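Local coordinates for methionine-binding lipoprotein MetQ (Bacillus subtilis subsp. subtilis, PDB 4GOT) that binds methionine and probably hands it to the membrane permease of the MetNPQ ABC importer, and also takes part in methionine sulfoxide transport, at residues Y46-A49 with L50-E54; L66-E69 with M70-T74; E214-A218 with K219-L223; V226-K230 with K231-F235. All coordinates share one frame; numbering follows the deposited sequence. Where two conformers were deposited one is given.

Contact 1. Residues Y46-A49 with L50-E54; sequences YNKA and LADKE
The carboxylate of D52 turns one face to the carbonyl oxygen of K48, K48 O standing 3.1 Å from D52 CG, while the syn lone pair of its OD2 takes the ammonium of K48. The second carboxylate, that of E54, lies with a face over A49, E54 OE1 being 3.6 Å from A49 CB. Both lie at the Schellman motif that closes helix 44-51. K53 there adopts a positive phi of 65°, E54 N reaches back to A49 O at 3.0 Å, and K53 N bonds to L50 O at 2.9 Å. Ordinary helical bonds precede it, A51 N donating to N47 O and D52 N to K48 O. The other flat groups face other parts of the chain: the Y46 ring stacks on F60 and its OH bonds to L40 N, and the N47 amide is held by N58 and Q61. With D52 CG set anti to its carbonyl carbon (chi1 -71°), the acid folds back over the last turn, where D52 OD2 comes within 3.2 Å of K48 O, acceptor against acceptor. The lysine charge probably eases this. The K48 chain runs extended and bends at its last torsion (chi4 -53°), bringing NZ to 3.0 Å from D52 OD2.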
loop_
_atom_site.group_PDB
_atom_site.type_symbol
_atom_site.label_atom_id
_atom_site.label_comp_id
_atom_site.label_asym_id
_atom_site.label_seq_id
_atom_site.Cartn_x
_atom_site.Cartn_y
_atom_site.Cartn_z
ATOM N N TYR A 46 11.960 -2.520 3.502
ATOM C CA TYR A 46 11.244 -2.809 4.748
ATOM C C TYR A 46 11.334 -4.297 5.133
ATOM O O TYR A 46 11.666 -4.607 6.251
ATOM C CB TYR A 46 9.794 -2.332 4.629
ATOM C CG TYR A 46 9.693 -0.820 4.616
ATOM C CD1 TYR A 46 9.801 -0.094 3.438
ATOM C CD2 TYR A 46 9.523 -0.105 5.803
ATOM C CE1 TYR A 46 9.749 1.319 3.450
ATOM C CE2 TYR A 46 9.495 1.288 5.820
ATOM C CZ TYR A 46 9.594 2.005 4.654
ATOM O OH TYR A 46 9.491 3.394 4.707
ATOM N N ASN A 47 11.064 -5.211 4.203
ATOM C CA ASN A 47 11.175 -6.653 4.483
ATOM C C ASN A 47 12.608 -7.083 4.702
ATOM O O ASN A 47 12.886 -7.972 5.531
ATOM C CB ASN A 47 10.523 -7.459 3.368
ATOM C CG ASN A 47 9.015 -7.471 3.494
ATOM O OD1 ASN A 47 8.482 -7.397 4.624
ATOM N ND2 ASN A 47 8.313 -7.559 2.366
ATOM N N LYS A 48 13.537 -6.438 3.993
ATOM C CA LYS A 48 14.965 -6.684 4.216
ATOM C C LYS A 48 15.383 -6.356 5.656
ATOM O O LYS A 48 16.100 -7.150 6.299
ATOM C CB LYS A 48 15.828 -5.907 3.219
ATOM C CG LYS A 48 17.318 -6.229 3.334
ATOM C CD LYS A 48 18.048 -5.899 2.042
ATOM C CE LYS A 48 19.316 -6.713 1.890
ATOM N NZ LYS A 48 20.157 -6.562 3.106
ATOM N N ALA A 49 14.930 -5.207 6.163
ATOM C CA ALA A 49 15.280 -4.771 7.535
ATOM C C ALA A 49 14.745 -5.790 8.566
ATOM O O ALA A 49 15.450 -6.179 9.499
ATOM C CB ALA A 49 14.754 -3.349 7.800
ATOM N N LEU A 50 13.510 -6.263 8.350
ATOM C CA LEU A 50 12.880 -7.229 9.234
ATOM C C LEU A 50 13.614 -8.545 9.210
ATOM O O LEU A 50 14.010 -9.035 10.239
ATOM C CB LEU A 50 11.414 -7.448 8.823
ATOM C CG LEU A 50 10.495 -8.362 9.635
ATOM C CD1 LEU A 50 10.490 -8.022 11.125
ATOM C CD2 LEU A 50 9.092 -8.302 9.008
ATOM N N ALA A 51 13.828 -9.101 8.019
ATOM C CA ALA A 51 14.602 -10.337 7.842
ATOM C C ALA A 51 16.022 -10.221 8.430
ATOM O O ALA A 51 16.562 -11.195 8.971
ATOM C CB ALA A 51 14.684 -10.717 6.372
ATOM N N ASP A 52 16.602 -9.024 8.383
ATOM C CA ASP A 52 17.967 -8.784 8.950
ATOM C C ASP A 52 17.966 -8.544 10.475
ATOM O O ASP A 52 19.006 -8.346 11.085
ATOM C CB ASP A 52 18.649 -7.618 8.207
ATOM C CG ASP A 52 19.070 -7.987 6.754
ATOM O OD1 ASP A 52 19.178 -9.187 6.425
ATOM O OD2 ASP A 52 19.297 -7.072 5.929
ATOM N N LYS A 53 16.790 -8.592 11.095
ATOM C CA LYS A 53 16.628 -8.387 12.554
ATOM C C LYS A 53 16.981 -6.970 13.038
ATOM O O LYS A 53 17.317 -6.786 14.204
ATOM C CB LYS A 53 17.376 -9.458 13.370
ATOM C CG LYS A 53 17.098 -10.870 12.879
ATOM C CD LYS A 53 17.692 -11.939 13.769
ATOM C CE LYS A 53 17.091 -13.288 13.406
ATOM N NZ LYS A 53 17.732 -14.385 14.189
ATOM N N GLU A 54 16.888 -5.976 12.156
ATOM C CA GLU A 54 17.080 -4.565 12.555
ATOM C C GLU A 54 15.806 -4.007 13.161
ATOM O O GLU A 54 15.836 -3.007 13.841
ATOM C CB GLU A 54 17.432 -3.686 11.356
ATOM C CG GLU A 54 18.722 -4.041 10.652
ATOM C CD GLU A 54 18.798 -3.423 9.264
ATOM O OE1 GLU A 54 18.073 -2.435 8.974
ATOM O OE2 GLU A 54 19.588 -3.937 8.454
#

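Contact 2. Residues L66-E69 with M70-T74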
loop_
_atom_site.group_PDB
_atom_site.type_symbol
_atom_site.label_atom_id
_atom_site.label_comp_id
_atom_site.label_asym_id
_atom_site.label_seq_id
_atom_site.Cartn_x
_atom_site.Cartn_y
_atom_site.Cartn_z
ATOM N N LEU A 66 3.715 -8.987 0.264
ATOM C CA LEU A 66 4.496 -9.883 1.131
ATOM C C LEU A 66 4.760 -11.229 0.443
ATOM O O LEU A 66 5.894 -11.707 0.421
ATOM C CB LEU A 66 3.792 -10.099 2.499
ATOM C CG LEU A 66 4.561 -11.069 3.447
ATOM C CD1 LEU A 66 5.984 -10.556 3.794
ATOM C CD2 LEU A 66 3.729 -11.344 4.698
ATOM N N GLU A 67 3.707 -11.804 -0.163
ATOM C CA GLU A 67 3.844 -13.073 -0.897
ATOM C C GLU A 67 4.834 -13.035 -2.042
ATOM O O GLU A 67 5.714 -13.922 -2.152
ATOM C CB GLU A 67 2.481 -13.545 -1.400
ATOM C CG GLU A 67 1.667 -14.060 -0.253
ATOM C CD GLU A 67 0.333 -14.578 -0.697
ATOM O OE1 GLU A 67 0.065 -14.562 -1.923
ATOM O OE2 GLU A 67 -0.424 -14.986 0.197
ATOM N N GLN A 68 4.703 -12.012 -2.884
ATOM C CA GLN A 68 5.693 -11.765 -3.939
ATOM C C GLN A 68 7.117 -11.640 -3.401
ATOM O O GLN A 68 8.069 -12.158 -4.005
ATOM C CB GLN A 68 5.361 -10.464 -4.723
ATOM C CG GLN A 68 6.351 -10.140 -5.859
ATOM C CD GLN A 68 6.344 -11.172 -6.997
ATOM O OE1 GLN A 68 5.357 -11.856 -7.229
ATOM N NE2 GLN A 68 7.456 -11.259 -7.719
ATOM N N GLU A 69 7.280 -10.886 -2.320
ATOM C CA GLU A 69 8.632 -10.680 -1.734
ATOM C C GLU A 69 9.264 -11.982 -1.287
ATOM O O GLU A 69 10.474 -12.221 -1.489
ATOM C CB GLU A 69 8.556 -9.730 -0.580
ATOM C CG GLU A 69 8.257 -8.309 -1.047
ATOM C CD GLU A 69 9.530 -7.509 -1.286
ATOM O OE1 GLU A 69 10.191 -7.204 -0.258
ATOM O OE2 GLU A 69 9.823 -7.188 -2.477
HETATM N N MSE A 70 8.441 -12.869 -0.735
HETATM C CA MSE A 70 8.959 -14.154 -0.274
HETATM C C MSE A 70 9.215 -15.097 -1.423
HETATM O O MSE A 70 10.154 -15.867 -1.354
HETATM C CB MSE A 70 8.066 -14.777 0.789
HETATM C CG MSE A 70 8.179 -14.062 2.156
HETATM SE SE MSE A 70 6.746 -14.607 3.374
HETATM C CE MSE A 70 7.455 -16.410 3.751
ATOM N N LYS A 71 8.399 -15.026 -2.478
ATOM C CA LYS A 71 8.685 -15.735 -3.743
ATOM C C LYS A 71 10.054 -15.305 -4.324
ATOM O O LYS A 71 10.843 -16.117 -4.761
ATOM C CB LYS A 71 7.567 -15.458 -4.733
ATOM C CG LYS A 71 7.635 -16.190 -6.063
ATOM C CD LYS A 71 6.490 -15.711 -6.966
ATOM C CE LYS A 71 5.157 -16.439 -6.733
ATOM N NZ LYS A 71 4.822 -17.396 -7.843
ATOM N N GLU A 72 10.332 -14.021 -4.319
ATOM C CA GLU A 72 11.608 -13.503 -4.843
ATOM C C GLU A 72 12.830 -13.710 -3.930
ATOM O O GLU A 72 13.957 -13.821 -4.419
ATOM C CB GLU A 72 11.455 -12.008 -5.132
ATOM C CG GLU A 72 10.549 -11.663 -6.309
ATOM C CD GLU A 72 10.288 -10.155 -6.429
ATOM O OE1 GLU A 72 10.811 -9.393 -5.591
ATOM O OE2 GLU A 72 9.555 -9.733 -7.353
ATOM N N ASN A 73 12.635 -13.674 -2.613
ATOM C CA ASN A 73 13.741 -13.855 -1.655
ATOM C C ASN A 73 13.410 -15.011 -0.724
ATOM O O ASN A 73 12.657 -14.837 0.228
ATOM C CB ASN A 73 13.961 -12.607 -0.773
ATOM C CG ASN A 73 13.998 -11.287 -1.557
ATOM O OD1 ASN A 73 15.067 -10.672 -1.705
ATOM N ND2 ASN A 73 12.836 -10.816 -2.000
ATOM N N THR A 74 13.951 -16.199 -1.006
ATOM C CA THR A 74 13.681 -17.397 -0.179
ATOM C C THR A 74 14.272 -17.315 1.240
ATOM O O THR A 74 13.886 -18.103 2.102
ATOM C CB THR A 74 14.191 -18.692 -0.850
ATOM O OG1 THR A 74 15.502 -18.457 -1.357
ATOM C CG2 THR A 74 13.255 -19.118 -2.005
#
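Of the side-chain hydrogen bonds, that from Q68 NE2 to E72 OE2 is 2.6 Å long and nearly straight (172°). The oxygen lies in the plane of the Q68 amide, but the amide meets the carboxylate from 38° above its plane, the two flat groups standing almost perpendicular. A bend in the glutamine chain (chi2 65°) swings its amide along the helix toward the acid one turn on. Replaced by alanine, Q68 would no longer offer an amide, and E72 OE2 would probably lose this donor and the carboxylate turn more freely. The second polar grip is on E69 O: N73 ND2 comes to it on a lone pair in the carbonyl plane at 2.8 Å, and N73 N bonds to the same oxygen at 2.8 Å. N73 thus covers the C-terminal end of helix 63-72, where the chain leaves helical angles, using backbone and side chain together. Charges of like sign also meet, E69 OE2 lying 3.9 Å from E72 OE1; E69 OE1 bonds to N47 ND2, and K44 touches both acidic side chains. Between the two segments the apolar pair is L66 and selenomethionine M70, which run side by side and point the same way, L66 CD1 resting 4.1 Å from M70 SE.

Contact 3. Residues E214-A218 with K219-L223; sequences EEDSA and KIKAL
I220 and S217 meet at the start of the helix, where K219, first in the second segment, leads its chain away from the turn to a salt bridge with D56. I220 comes next and packs its branches against oxygens of the turn: I220 CG1 presses to 3.3 Å from S217 OG and also borders E214 O, while the other branch, CG2, faces E215 O. The same side chain continues onto A81 and V210 of the sheet and so ties the turn to it. K221 faces back along the chain. Its backbone N donates to S217 O at 3.0 Å, almost straight (172°). The side chain bends at its second torsion (chi2 -45°) and passes over the turn, K221 CG near S217 O and K221 CE 3.6 Å from E215 O. The tip, K221 NZ, then runs beside D216 and ends 3.3 Å from D216 OD1, a weak salt bridge on the solvent-facing side. A222 keeps to the helical pattern, its N bonding to A218 O at 3.0 Å; beyond, L223 packs on L21 and L28 of helix 14-29. Behind these residues, S217 N closes the turn on E214 O at 3.2 Å. S217 OG takes the position between backbone N and carbonyl carbon (chi1 73°), which turns it toward I220, and it also lies 3.0 Å from E214 O. A type I turn, E214 to S217, brings the serine to the N-cap of helix 218-227.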
loop_
_atom_site.group_PDB
_atom_site.type_symbol
_atom_site.label_atom_id
_atom_site.label_comp_id
_atom_site.label_asym_id
_atom_site.label_seq_id
_atom_site.Cartn_x
_atom_site.Cartn_y
_atom_site.Cartn_z
ATOM N N GLU A 214 7.151 -15.216 15.585
ATOM C CA GLU A 214 6.999 -14.059 16.479
ATOM C C GLU A 214 5.585 -13.461 16.537
ATOM O O GLU A 214 5.338 -12.517 17.281
ATOM C CB GLU A 214 7.969 -12.953 16.076
ATOM C CG GLU A 214 9.455 -13.309 16.166
ATOM C CD GLU A 214 9.916 -13.609 17.587
ATOM O OE1 GLU A 214 9.422 -12.969 18.562
ATOM O OE2 GLU A 214 10.782 -14.507 17.737
ATOM N N GLU A 215 4.665 -14.003 15.768
ATOM C CA GLU A 215 3.320 -13.420 15.616
ATOM C C GLU A 215 2.411 -13.470 16.864
ATOM O O GLU A 215 1.488 -12.661 16.996
ATOM C CB GLU A 215 2.616 -14.017 14.370
ATOM C CG GLU A 215 2.245 -15.489 14.389
ATOM C CD GLU A 215 3.316 -16.415 13.788
ATOM O OE1 GLU A 215 4.536 -16.210 14.043
ATOM O OE2 GLU A 215 2.922 -17.372 13.060
ATOM N N ASP A 216 2.672 -14.405 17.782
ATOM C CA ASP A 216 1.918 -14.466 19.035
ATOM C C ASP A 216 2.702 -13.915 20.211
ATOM O O ASP A 216 2.238 -14.014 21.348
ATOM C CB ASP A 216 1.474 -15.918 19.334
ATOM C CG ASP A 216 0.574 -16.498 18.232
ATOM O OD1 ASP A 216 -0.531 -15.938 18.055
ATOM O OD2 ASP A 216 0.978 -17.480 17.542
ATOM N N SER A 217 3.881 -13.341 19.976
ATOM C CA SER A 217 4.637 -12.779 21.100
ATOM C C SER A 217 3.835 -11.663 21.819
ATOM O O SER A 217 2.975 -11.006 21.228
ATOM C CB SER A 217 6.003 -12.263 20.649
ATOM O OG SER A 217 5.875 -11.069 19.905
ATOM N N ALA A 218 4.106 -11.499 23.102
ATOM C CA ALA A 218 3.470 -10.464 23.964
ATOM C C ALA A 218 3.508 -9.064 23.332
ATOM O O ALA A 218 2.506 -8.373 23.305
ATOM C CB ALA A 218 4.151 -10.423 25.337
ATOM N N LYS A 219 4.674 -8.662 22.820
ATOM C CA LYS A 219 4.872 -7.330 22.188
ATOM C C LYS A 219 3.969 -7.101 21.016
ATOM O O LYS A 219 3.372 -6.014 20.859
ATOM C CB LYS A 219 6.316 -7.179 21.642
ATOM C CG LYS A 219 7.372 -7.013 22.693
ATOM C CD LYS A 219 8.732 -6.611 22.105
ATOM C CE LYS A 219 9.024 -7.241 20.747
ATOM N NZ LYS A 219 10.470 -7.055 20.446
ATOM N N ILE A 220 3.915 -8.112 20.146
ATOM C CA ILE A 220 3.189 -8.004 18.881
ATOM C C ILE A 220 1.665 -8.020 19.119
ATOM O O ILE A 220 0.955 -7.255 18.478
ATOM C CB ILE A 220 3.604 -9.115 17.882
ATOM C CG1 ILE A 220 5.104 -8.963 17.531
ATOM C CG2 ILE A 220 2.749 -9.091 16.618
ATOM C CD1 ILE A 220 5.561 -7.584 17.086
ATOM N N LYS A 221 1.208 -8.842 20.056
ATOM C CA LYS A 221 -0.184 -8.845 20.500
ATOM C C LYS A 221 -0.600 -7.504 21.096
ATOM O O LYS A 221 -1.680 -7.032 20.823
ATOM C CB LYS A 221 -0.410 -10.004 21.469
ATOM C CG LYS A 221 -0.421 -11.351 20.740
ATOM C CD LYS A 221 -1.275 -11.274 19.459
ATOM C CE LYS A 221 -1.588 -12.613 18.784
ATOM N NZ LYS A 221 -2.250 -13.627 19.652
ATOM N N ALA A 222 0.298 -6.884 21.869
ATOM C CA ALA A 222 0.080 -5.554 22.432
ATOM C C ALA A 222 -0.047 -4.486 21.335
ATOM O O ALA A 222 -0.913 -3.610 21.419
ATOM C CB ALA A 222 1.219 -5.193 23.405
ATOM N N LEU A 223 0.821 -4.552 20.323
ATOM C CA LEU A 223 0.775 -3.652 19.159
ATOM C C LEU A 223 -0.549 -3.836 18.370
ATOM O O LEU A 223 -1.241 -2.848 18.120
ATOM C CB LEU A 223 2.016 -3.856 18.278
ATOM C CG LEU A 223 2.095 -3.003 16.998
ATOM C CD1 LEU A 223 2.283 -1.517 17.291
ATOM C CD2 LEU A 223 3.159 -3.567 16.067
#

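Contact 4. Residues V226-K230 with K231-F235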
loop_
_atom_site.group_PDB
_atom_site.type_symbol
_atom_site.label_atom_id
_atom_site.label_comp_id
_atom_site.label_asym_id
_atom_site.label_seq_id
_atom_site.Cartn_x
_atom_site.Cartn_y
_atom_site.Cartn_z
ATOM N N VAL A 226 -3.488 -2.258 20.331
ATOM C CA VAL A 226 -3.587 -0.805 20.191
ATOM C C VAL A 226 -4.059 -0.377 18.781
ATOM O O VAL A 226 -4.925 0.517 18.661
ATOM C CB VAL A 226 -2.269 -0.090 20.563
ATOM C CG1 VAL A 226 -2.377 1.387 20.231
ATOM C CG2 VAL A 226 -1.967 -0.283 22.049
ATOM N N LEU A 227 -3.538 -1.031 17.739
ATOM C CA LEU A 227 -3.864 -0.646 16.337
ATOM C C LEU A 227 -5.328 -0.978 15.948
ATOM O O LEU A 227 -5.867 -0.487 14.913
ATOM C CB LEU A 227 -2.901 -1.268 15.338
ATOM C CG LEU A 227 -1.448 -0.847 15.399
ATOM C CD1 LEU A 227 -0.595 -1.703 14.446
ATOM C CD2 LEU A 227 -1.285 0.641 15.130
ATOM N N HIS A 228 -5.976 -1.753 16.790
ATOM C CA HIS A 228 -7.443 -2.012 16.613
ATOM C C HIS A 228 -8.277 -1.308 17.650
ATOM O O HIS A 228 -9.479 -1.497 17.679
ATOM C CB HIS A 228 -7.723 -3.513 16.536
ATOM C CG HIS A 228 -7.233 -4.071 15.259
ATOM N ND1 HIS A 228 -7.992 -4.018 14.110
ATOM C CD2 HIS A 228 -6.004 -4.519 14.886
ATOM C CE1 HIS A 228 -7.257 -4.449 13.089
ATOM N NE2 HIS A 228 -6.043 -4.749 13.533
ATOM N N SER A 229 -7.652 -0.480 18.499
ATOM C CA SER A 229 -8.449 0.274 19.516
ATOM C C SER A 229 -9.444 1.255 18.855
ATOM O O SER A 229 -9.253 1.680 17.700
ATOM C CB SER A 229 -7.528 1.043 20.473
ATOM O OG SER A 229 -6.829 2.084 19.811
ATOM N N LYS A 230 -10.475 1.646 19.587
ATOM C CA LYS A 230 -11.387 2.692 19.096
ATOM C C LYS A 230 -10.604 3.980 18.843
ATOM O O LYS A 230 -10.815 4.617 17.828
ATOM C CB LYS A 230 -12.569 2.959 20.044
ATOM C CG LYS A 230 -13.625 3.910 19.450
ATOM C CD LYS A 230 -14.711 4.318 20.434
ATOM C CE LYS A 230 -15.660 5.378 19.856
ATOM N NZ LYS A 230 -16.266 5.011 18.539
ATOM N N LYS A 231 -9.698 4.353 19.747
ATOM C CA LYS A 231 -8.874 5.562 19.543
ATOM C C LYS A 231 -8.110 5.560 18.220
ATOM O O LYS A 231 -8.165 6.544 17.486
ATOM C CB LYS A 231 -7.892 5.777 20.705
ATOM C CG LYS A 231 -8.552 6.332 21.943
ATOM C CD LYS A 231 -7.682 6.175 23.180
ATOM C CE LYS A 231 -8.111 7.137 24.265
ATOM N NZ LYS A 231 -7.916 6.512 25.595
ATOM N N ILE A 232 -7.410 4.467 17.889
ATOM C CA ILE A 232 -6.668 4.416 16.622
ATOM C C ILE A 232 -7.595 4.378 15.379
ATOM O O ILE A 232 -7.350 5.097 14.418
ATOM C CB ILE A 232 -5.558 3.333 16.626
ATOM C CG1 ILE A 232 -4.412 3.763 17.565
ATOM C CG2 ILE A 232 -5.006 3.097 15.229
ATOM C CD1 ILE A 232 -3.797 5.116 17.256
ATOM N N LYS A 233 -8.687 3.614 15.418
ATOM C CA LYS A 233 -9.626 3.602 14.295
ATOM C C LYS A 233 -10.256 4.975 14.019
ATOM O O LYS A 233 -10.371 5.380 12.869
ATOM C CB LYS A 233 -10.726 2.537 14.494
ATOM C CG LYS A 233 -10.206 1.082 14.394
ATOM C CD LYS A 233 -11.345 0.061 14.428
ATOM C CE LYS A 233 -10.791 -1.374 14.348
ATOM N NZ LYS A 233 -9.975 -1.667 13.132
ATOM N N ASP A 234 -10.670 5.656 15.079
ATOM C CA ASP A 234 -11.206 7.029 14.998
ATOM C C ASP A 234 -10.126 8.037 14.517
ATOM O O ASP A 234 -10.424 8.960 13.766
ATOM C CB ASP A 234 -11.728 7.490 16.357
ATOM C CG ASP A 234 -13.022 6.795 16.776
ATOM O OD1 ASP A 234 -13.717 6.183 15.919
ATOM O OD2 ASP A 234 -13.357 6.907 17.987
ATOM N N PHE A 235 -8.891 7.866 14.958
ATOM C CA PHE A 235 -7.775 8.723 14.466
ATOM C C PHE A 235 -7.615 8.603 12.958
ATOM O O PHE A 235 -7.612 9.609 12.245
ATOM C CB PHE A 235 -6.449 8.388 15.180
ATOM C CG PHE A 235 -5.220 9.025 14.557
ATOM C CD1 PHE A 235 -4.852 10.328 14.875
ATOM C CD2 PHE A 235 -4.415 8.308 13.678
ATOM C CE1 PHE A 235 -3.705 10.902 14.321
ATOM C CE2 PHE A 235 -3.278 8.884 13.105
ATOM C CZ PHE A 235 -2.923 10.179 13.433
HETATM O O HOH W 1 -7.574 -0.575 12.718
#
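K233 leans back across the junction toward H228, and each atom of its chain has a neighbour in the preceding segment. K233 CB lies 3.6 Å from S229 O, and K233 CG is 3.5 Å from it. CD then passes H228 O, to which K233 CE comes within 3.6 Å. A bend at the last torsion (chi4 -59°) carries K233 NZ round to H228 ND1, a hydrogen bond of 3.2 Å in which the amine stands 33° out of the imidazole plane. ND1 is the acceptor here, and NE2 of the same ring bonds weakly to A83 O. K233 NZ also donates to a water at 2.7 Å, which in turn donates a hydrogen bond to L227 O, and it makes a weak bond to V247 O. With alanine replacing K233, H228 ND1 would probably lose this donor and the water one of its partners. The short link bridged in this way joins helix 218-227 to helix 230-239, whose N-cap is S229. S229 OG accepts from I232 N at 3.1 Å in a nearly straight capping bond and donates to V226 O at 2.7 Å, in the carbonyl plane. V226 O also receives S229 N. I232 places CG1 beside V226 O and CG2 beside L227 O. Further out, the long chain of K230 runs across D234, its CG and CE both brushing OD2, and the salt bridge K230 NZ to D234 OD2 is loose at 3.5 Å.

In the fold
All four contacts mark ends of helices: contacts 1 and 2 close helices 44-51 and 63-72, contact 3 opens helix 218-227, and contact 4 passes from that helix to 230-239. Contacts 1 and 2, their centres 13 Å apart, touch through N47 ND2 and E69 OE1 at 3.2 Å, probably a hydrogen bond. They are also nearest the ligand, the side chains of Y46 and E69 each lying about 7 Å from the bound selenomethionine; F60, against which Y46 lies, lines the pocket. Contacts 3 and 4 adjoin in sequence, centres 17 Å apart, with the L227 side chain about 13 Å from the ligand. Between contacts 2 and 4 the centres are 30 Å apart.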